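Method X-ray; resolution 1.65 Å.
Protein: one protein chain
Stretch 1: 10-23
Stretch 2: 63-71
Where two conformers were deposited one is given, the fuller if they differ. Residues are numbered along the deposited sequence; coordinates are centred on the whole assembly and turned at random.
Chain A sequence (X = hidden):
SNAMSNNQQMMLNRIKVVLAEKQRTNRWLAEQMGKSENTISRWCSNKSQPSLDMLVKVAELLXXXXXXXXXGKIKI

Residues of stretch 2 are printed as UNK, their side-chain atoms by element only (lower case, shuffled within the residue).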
# COMPACT_ATOMS: atom_id res chain seq x y z
N MSE A 10 -1.02 -3.83 -12.60
CA MSE A 10 -1.19 -2.47 -12.01
C MSE A 10 -2.20 -2.48 -10.86
O MSE A 10 -3.14 -3.29 -10.85
CB MSE A 10 -1.58 -1.44 -13.08
CG MSE A 10 -2.10 -0.12 -12.52
SE MSE A 10 -1.43 1.48 -13.42
CE MSE A 10 0.49 1.26 -13.09
N MSE A 11 -1.97 -1.59 -9.89
CA MSE A 11 -2.84 -1.44 -8.73
C MSE A 11 -2.92 0.03 -8.33
O MSE A 11 -1.89 0.70 -8.11
CB MSE A 11 -2.36 -2.34 -7.58
CG MSE A 11 -3.04 -2.14 -6.23
SE MSE A 11 -2.55 -3.64 -5.06
CE MSE A 11 -0.62 -3.43 -5.12
N LEU A 12 -4.14 0.54 -8.26
CA LEU A 12 -4.33 1.92 -7.90
C LEU A 12 -5.23 1.98 -6.68
O LEU A 12 -5.62 0.95 -6.12
CB LEU A 12 -4.92 2.70 -9.08
CG LEU A 12 -4.17 2.76 -10.41
CD1 LEU A 12 -5.10 3.32 -11.46
CD2 LEU A 12 -2.87 3.60 -10.33
N ASN A 13 -5.54 3.20 -6.25
CA ASN A 13 -6.45 3.36 -5.15
C ASN A 13 -7.75 4.03 -5.59
O ASN A 13 -7.79 4.66 -6.63
CB ASN A 13 -5.78 4.11 -3.99
CG ASN A 13 -5.69 5.61 -4.24
OD1 ASN A 13 -6.69 6.32 -4.18
ND2 ASN A 13 -4.46 6.10 -4.48
N ARG A 14 -8.77 3.89 -4.75
CA ARG A 14 -10.10 4.45 -5.02
C ARG A 14 -10.45 5.55 -4.05
O ARG A 14 -11.64 5.86 -3.84
CB ARG A 14 -11.17 3.34 -4.95
CG ARG A 14 -10.94 2.20 -5.87
CD ARG A 14 -12.10 1.22 -5.85
NE ARG A 14 -13.34 1.83 -6.36
CZ ARG A 14 -14.42 2.10 -5.62
NH1 ARG A 14 -14.42 1.86 -4.31
NH2 ARG A 14 -15.51 2.62 -6.18
N ILE A 15 -9.44 6.16 -3.42
CA ILE A 15 -9.73 7.14 -2.38
C ILE A 15 -10.57 8.30 -2.89
O ILE A 15 -11.48 8.77 -2.21
CB ILE A 15 -8.41 7.63 -1.69
CG1 ILE A 15 -7.80 6.44 -0.94
CG2 ILE A 15 -8.72 8.78 -0.73
CD1 ILE A 15 -6.34 6.72 -0.50
N LYS A 16 -10.33 8.77 -4.11
CA LYS A 16 -11.09 9.91 -4.61
C LYS A 16 -12.59 9.57 -4.71
O LYS A 16 -13.44 10.38 -4.32
CB LYS A 16 -10.56 10.36 -5.96
CG LYS A 16 -11.11 11.72 -6.44
CD LYS A 16 -10.61 12.02 -7.85
CE LYS A 16 -11.19 11.04 -8.86
NZ LYS A 16 -12.60 11.37 -9.31
N VAL A 17 -12.90 8.38 -5.21
CA VAL A 17 -14.30 7.99 -5.40
C VAL A 17 -14.96 7.83 -4.04
O VAL A 17 -16.08 8.32 -3.81
CB VAL A 17 -14.43 6.70 -6.22
CG1 VAL A 17 -15.88 6.20 -6.22
CG2 VAL A 17 -13.95 6.97 -7.65
N VAL A 18 -14.28 7.14 -3.14
CA VAL A 18 -14.87 6.87 -1.82
C VAL A 18 -15.05 8.17 -1.01
O VAL A 18 -16.06 8.33 -0.33
CB VAL A 18 -14.14 5.77 -1.05
CG1 VAL A 18 -14.78 5.58 0.35
CG2 VAL A 18 -14.17 4.45 -1.86
N LEU A 19 -14.06 9.08 -1.06
CA LEU A 19 -14.25 10.40 -0.45
C LEU A 19 -15.54 11.07 -0.91
O LEU A 19 -16.31 11.63 -0.11
CB LEU A 19 -13.07 11.33 -0.76
CG LEU A 19 -11.84 11.11 0.14
CD1 LEU A 19 -10.67 11.91 -0.39
CD2 LEU A 19 -12.12 11.53 1.60
N ALA A 20 -15.77 11.04 -2.20
CA ALA A 20 -16.97 11.68 -2.77
C ALA A 20 -18.25 10.98 -2.31
O ALA A 20 -19.24 11.64 -1.94
CB ALA A 20 -16.88 11.69 -4.28
N GLU A 21 -18.23 9.65 -2.31
CA GLU A 21 -19.37 8.86 -1.89
C GLU A 21 -19.70 9.10 -0.41
O GLU A 21 -20.89 9.11 -0.04
CB GLU A 21 -19.10 7.38 -2.16
CG GLU A 21 -19.18 7.08 -3.64
CD GLU A 21 -18.89 5.62 -3.97
OE1 GLU A 21 -18.37 4.89 -3.11
OE2 GLU A 21 -19.16 5.24 -5.12
N LYS A 22 -18.66 9.27 0.40
CA LYS A 22 -18.83 9.50 1.82
C LYS A 22 -18.97 11.00 2.17
O LYS A 22 -18.99 11.36 3.34
CB LYS A 22 -17.69 8.85 2.64
CG LYS A 22 -17.70 7.31 2.55
CD LYS A 22 -19.09 6.75 2.96
CE LYS A 22 -19.05 5.27 3.36
NZ LYS A 22 -20.27 4.86 4.21
N GLN A 23 -19.03 11.86 1.17
CA GLN A 23 -19.23 13.30 1.41
C GLN A 23 -18.16 13.87 2.37
O GLN A 23 -18.46 14.48 3.40
CB GLN A 23 -20.69 13.57 1.85
CG GLN A 23 -21.68 13.19 0.69
CD GLN A 23 -23.16 13.50 0.91
OE1 GLN A 23 -23.54 14.44 1.61
NE2 GLN A 23 -24.01 12.70 0.26
N UNK A 63 -15.13 4.76 7.17
CA UNK A 63 -16.06 3.69 7.53
C UNK A 63 -16.32 2.70 6.41
O UNK A 63 -17.48 2.30 6.15
n UNK A 63 -17.94 6.28 9.26
c UNK A 63 -17.41 4.27 8.02
c UNK A 63 -17.24 5.15 9.25
o UNK A 63 -16.49 4.83 10.17
N UNK A 64 -15.23 2.30 5.73
CA UNK A 64 -15.32 1.26 4.70
C UNK A 64 -14.27 0.18 4.96
O UNK A 64 -13.31 0.41 5.72
c UNK A 64 -15.11 1.84 3.26
c UNK A 64 -16.18 2.88 2.92
c UNK A 64 -13.69 2.45 3.11
N UNK A 65 -14.49 -0.99 4.37
CA UNK A 65 -13.48 -2.06 4.33
C UNK A 65 -12.29 -1.56 3.53
O UNK A 65 -12.47 -0.98 2.45
c UNK A 65 -13.19 -4.56 3.78
o UNK A 65 -11.97 -4.55 3.49
o UNK A 65 -13.76 -5.61 4.17
c UNK A 65 -14.07 -3.30 3.64
N UNK A 66 -11.05 -1.74 4.03
CA UNK A 66 -9.93 -1.22 3.21
C UNK A 66 -9.85 -1.78 1.78
O UNK A 66 -9.31 -1.12 0.89
c UNK A 66 -8.66 -1.60 4.01
c UNK A 66 -10.60 -2.32 5.32
c UNK A 66 -9.11 -2.37 5.18
N UNK A 67 -10.39 -2.98 1.56
CA UNK A 67 -10.42 -3.58 0.21
C UNK A 67 -11.12 -2.66 -0.79
O UNK A 67 -10.82 -2.68 -2.00
c UNK A 67 -15.26 -5.82 1.56
n UNK A 67 -16.01 -6.06 2.63
c UNK A 67 -11.09 -4.98 0.24
n UNK A 67 -15.64 -4.87 0.71
c UNK A 67 -13.26 -6.36 0.19
n UNK A 67 -14.15 -6.53 1.34
c UNK A 67 -12.61 -4.97 0.17
N UNK A 68 -12.07 -1.87 -0.28
CA UNK A 68 -12.83 -0.94 -1.12
C UNK A 68 -11.98 0.24 -1.61
O UNK A 68 -12.38 0.95 -2.55
c UNK A 68 -15.66 -2.51 -0.80
o UNK A 68 -15.12 -2.95 -1.83
c UNK A 68 -14.89 -1.64 0.21
n UNK A 68 -16.92 -2.77 -0.49
c UNK A 68 -14.10 -0.48 -0.41
N UNK A 69 -10.81 0.43 -1.00
CA UNK A 69 -9.95 1.53 -1.43
C UNK A 69 -8.93 1.11 -2.49
O UNK A 69 -8.10 1.95 -2.88
c UNK A 69 -9.22 2.14 -0.24
c UNK A 69 -9.28 3.33 1.96
c UNK A 69 -11.07 3.79 0.27
c UNK A 69 -10.13 2.73 0.82
N UNK A 70 -8.97 -0.14 -2.93
CA UNK A 70 -7.99 -0.63 -3.89
C UNK A 70 -8.67 -0.97 -5.21
O UNK A 70 -9.77 -1.56 -5.24
c UNK A 70 -6.29 -2.45 -4.39
c UNK A 70 -7.25 -1.87 -3.33
c UNK A 70 -5.60 -2.57 -1.47
c UNK A 70 -6.47 -1.46 -2.07
N UNK A 71 -8.02 -0.59 -6.30
CA UNK A 71 -8.49 -0.90 -7.66
C UNK A 71 -7.45 -1.73 -8.43
O UNK A 71 -6.33 -1.27 -8.65
o UNK A 71 -9.78 -0.88 -10.15
c UNK A 71 -8.81 0.41 -8.39
n UNK A 71 -9.09 1.20 -10.66
c UNK A 71 -9.27 0.19 -9.81
O HOH W 1 -19.85 2.21 4.85

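Position 63 carries two carbons, the second bearing one oxygen and one nitrogen: a short amide, Asn-63. Its positive phi closes the preceding helix in a Schellman motif. The backbone makes the link here, through a water that accepts from Lys-22 NZ (2.8 Å from the water oxygen) and donates to Asn-63 O (2.7 Å).

At position 64 one carbon carries two more, a side chain forked at once and pointing toward stretch 1, where it meets Val-18 and the aliphatic part of Lys-22. This is Val-64; its CG1 lies 4.0 Å from Val-18 CG1 and 3.8 Å from Lys-22 CE.

Position 65 has two carbons, the second with two oxygens, and touches nothing on stretch 1. It is Asp-65, and its work is local.

Position 66 has three carbons closing a ring onto the backbone nitrogen, so it is Pro-66, opening the 3-10 segment out of reach of stretch 1.

Position 67 runs three carbons, a nitrogen, then a carbon with two more nitrogens: a guanidinium, Arg-67. Its backbone N donates to Asp-65 OD1 (2.9 Å), and its NH1 forms a salt bridge with Asp-65 OD2 (2.8 Å), so one carboxylate holds both ends of the residue.

Position 68 shows three carbons, the third bearing one oxygen and one nitrogen: Gln-68. Its carbonyl matters most, since Arg-14 NH1 donates to Gln-68 O at 2.8 Å, the oxygen lying at the guanidinium's edge near its plane.

Position 69 has four carbons forked at the second. CA-to-CB points away, yet the end comes back to the helix, as the longer stem of Leu-69 allows: CD2 is 3.8 Å from Val-18 CG2 and 4.4 Å from Ile-15 CG1.

Position 70 also has four carbons, but forked at the first, with one arm two carbons long: Ile-70. Its CG2 packs 3.7 Å from Met-11 CG.

Position 71 repeats the two-carbon amide pattern of 63. Asn-71 points toward stretch 1, its CB 3.8 Å from Arg-14 CG.

The contact joins two kinds of order. A single bridge pairs Asn-13 with Ile-70, flanked by nearly straight bonds from Leu-12 N to Asn-71 O and from Asn-71 N to Leu-12 O, both 2.9 Å, and by Arg-14 N to Leu-69 O, 2.8 Å. Arg-14 is also the N-cap position, so pairing gives way directly to helix. From there Ile-15 and Val-18 offer apolar surface to Leu-69, with Val-64 farther along: backbone sets the register, and branched side chains fill the space beside it.

Stretch 2, residues 63-71: NVDPRQLIN
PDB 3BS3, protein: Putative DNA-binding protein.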